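Side-chain contact in NALP (Neisseria meningitidis, PDB 1UYN), which inserts into the outer membrane as the translocator domain of an autotransporter, forming a hydrophilic pore through which the passenger domain reaches the cell surface: residues A[19-22]-A[23-27]. Numbering follows the deposited sequence.
Sequences AAHA and DMQGR
Ala-19 O accepts the amide hydrogen of Asp-23 at 3.1 Å (N to O), the first of four i-to-i+4 bonds that identify this stretch as regular α-helix, part of helix 12-34 threaded through the barrel. With CG of Asp-23 anti to the backbone N (chi1 -175°), its carboxylate is carried beside its own carbonyl, toward Arg-27 one turn further on. Both NH2 and NH1 of Arg-27 bond end-on to the single oxygen Asp-23 OD2, at 3.1 and 3.2 Å; they come from the same face of the carboxylate, while OD2 stays close to the guanidinium plane. Tyr-295 adds a hydrogen bond to OD2, Arg-266 forms a salt bridge with OD1, and Asp-52 pairs with Arg-27 NE, tying the pair to the barrel wall. Ala-20 O receives Met-24 N at 3.2 Å, and the Met-24 CB lies 3.6 Å from that same carbonyl oxygen. Of the four bonds, the one from Gln-25 N to His-21 O, 2.8 Å long, lies nearest the C=O direction (C=O...N 161°). The two side chains run side by side, ring and amide planes 48° apart; Gln-25 OE1 approaches the ring loosely and obliquely, 3.9 Å from His-21 CE1. Ser-108 and Arg-28 hold the two ends of that amide by hydrogen bonds. Ala-22 O completes the series, bonding Gly-26 N. Buried Gln-25 thus has its amide satisfied, while the partly exposed Asp-23/Arg-27 pair is probably charge-balanced by Arg-266 and Asp-52; such polar ties are consistent with a helix filling the hydrophilic pore.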
ATOM      1  N   ALA A  19       4.335  10.991   4.106  1.00 20.65           N
ATOM      2  CA  ALA A  19       4.892  10.292   2.932  1.00 21.19           C
ATOM      3  C   ALA A  19       5.018   8.769   3.156  1.00 21.58           C
ATOM      4  O   ALA A  19       4.694   7.978   2.260  1.00 21.91           O
ATOM      5  CB  ALA A  19       6.261  10.860   2.600  1.00 20.44           C
ATOM      6  N   ALA A  20       5.519   8.377   4.337  1.00 21.57           N
ATOM      7  CA  ALA A  20       5.667   6.961   4.687  1.00 21.51           C
ATOM      8  C   ALA A  20       4.334   6.231   4.717  1.00 21.03           C
ATOM      9  O   ALA A  20       4.263   5.083   4.330  1.00 20.67           O
ATOM     10  CB  ALA A  20       6.367   6.805   6.026  1.00 21.67           C
ATOM     11  N   HIS A  21       3.284   6.916   5.162  1.00 21.48           N
ATOM     12  CA  HIS A  21       1.940   6.345   5.199  1.00 21.52           C
ATOM     13  C   HIS A  21       1.354   6.143   3.785  1.00 21.97           C
ATOM     14  O   HIS A  21       0.879   5.046   3.454  1.00 22.29           O
ATOM     15  CB  HIS A  21       0.985   7.210   6.018  1.00 21.15           C
ATOM     16  CG  HIS A  21      -0.432   6.757   5.934  1.00 20.60           C
ATOM     17  ND1 HIS A  21      -0.862   5.569   6.472  1.00 21.87           N
ATOM     18  CD2 HIS A  21      -1.503   7.290   5.310  1.00 23.66           C
ATOM     19  CE1 HIS A  21      -2.148   5.413   6.225  1.00 23.24           C
ATOM     20  NE2 HIS A  21      -2.564   6.445   5.520  1.00 21.81           N
ATOM     21  N   ALA A  22       1.369   7.198   2.973  1.00 21.54           N
ATOM     22  CA  ALA A  22       0.960   7.102   1.555  1.00 21.45           C
ATOM     23  C   ALA A  22       1.625   5.961   0.787  1.00 21.18           C
ATOM     24  O   ALA A  22       1.026   5.335  -0.100  1.00 20.47           O
ATOM     25  CB  ALA A  22       1.238   8.425   0.816  1.00 21.03           C
ATOM     26  N   ASP A  23       2.894   5.744   1.099  1.00 21.47           N
ATOM     27  CA  ASP A  23       3.726   4.781   0.389  1.00 20.72           C
ATOM     28  C   ASP A  23       3.267   3.396   0.807  1.00 21.08           C
ATOM     29  O   ASP A  23       3.076   2.523  -0.026  1.00 22.10           O
ATOM     30  CB  ASP A  23       5.160   5.027   0.774  1.00 20.29           C
ATOM     31  CG  ASP A  23       6.121   4.177   0.018  1.00 19.20           C
ATOM     32  OD1 ASP A  23       6.344   4.451  -1.168  1.00 19.96           O
ATOM     33  OD2 ASP A  23       6.753   3.257   0.542  1.00 17.25           O
ATOM     34  N   MET A  24       3.034   3.214   2.101  1.00 21.20           N
ATOM     35  CA  MET A  24       2.477   1.969   2.602  1.00 21.28           C
ATOM     36  C   MET A  24       1.121   1.688   2.047  1.00 20.13           C
ATOM     37  O   MET A  24       0.830   0.544   1.730  1.00 20.42           O
ATOM     38  CB  MET A  24       2.418   1.948   4.130  1.00 22.12           C
ATOM     39  CG  MET A  24       3.605   1.194   4.740  1.00 26.25           C
ATOM     40  SD  MET A  24       3.908   1.581   6.440  1.00 33.76           S
ATOM     41  CE  MET A  24       5.658   1.601   6.434  1.00 37.88           C
ATOM     42  N   GLN A  25       0.297   2.721   1.956  1.00 20.29           N
ATOM     43  CA  GLN A  25      -1.053   2.654   1.411  1.00 20.33           C
ATOM     44  C   GLN A  25      -1.085   2.183  -0.034  1.00 21.05           C
ATOM     45  O   GLN A  25      -2.022   1.518  -0.425  1.00 23.09           O
ATOM     46  CB  GLN A  25      -1.741   4.008   1.483  1.00 20.00           C
ATOM     47  CG  GLN A  25      -3.233   3.939   1.361  1.00 20.01           C
ATOM     48  CD  GLN A  25      -3.940   3.608   2.675  1.00 21.64           C
ATOM     49  OE1 GLN A  25      -3.383   2.914   3.526  1.00 24.08           O
ATOM     50  NE2 GLN A  25      -5.203   4.063   2.819  1.00 24.86           N
ATOM     51  N   GLY A  26      -0.081   2.496  -0.837  1.00 21.01           N
ATOM     52  CA  GLY A  26      -0.071   2.022  -2.204  1.00 20.81           C
ATOM     53  C   GLY A  26       0.069   0.507  -2.264  1.00 21.36           C
ATOM     54  O   GLY A  26      -0.432  -0.157  -3.192  1.00 22.02           O
ATOM     55  N   ARG A  27       0.809  -0.060  -1.325  1.00 21.41           N
ATOM     56  CA  ARG A  27       0.955  -1.500  -1.325  1.00 22.21           C
ATOM     57  C   ARG A  27      -0.316  -2.137  -0.773  1.00 22.59           C
ATOM     58  O   ARG A  27      -0.727  -3.203  -1.264  1.00 22.61           O
ATOM     59  CB  ARG A  27       2.172  -1.945  -0.538  1.00 22.66           C
ATOM     60  CG  ARG A  27       3.501  -1.519  -1.174  1.00 22.89           C
ATOM     61  CD  ARG A  27       4.668  -2.060  -0.415  1.00 23.72           C
ATOM     62  NE  ARG A  27       4.892  -1.233   0.748  1.00 25.54           N
ATOM     63  CZ  ARG A  27       5.518  -0.077   0.690  1.00 29.31           C
ATOM     64  NH1 ARG A  27       5.986   0.372  -0.478  1.00 30.93           N
ATOM     65  NH2 ARG A  27       5.691   0.637   1.794  1.00 30.00           N
TER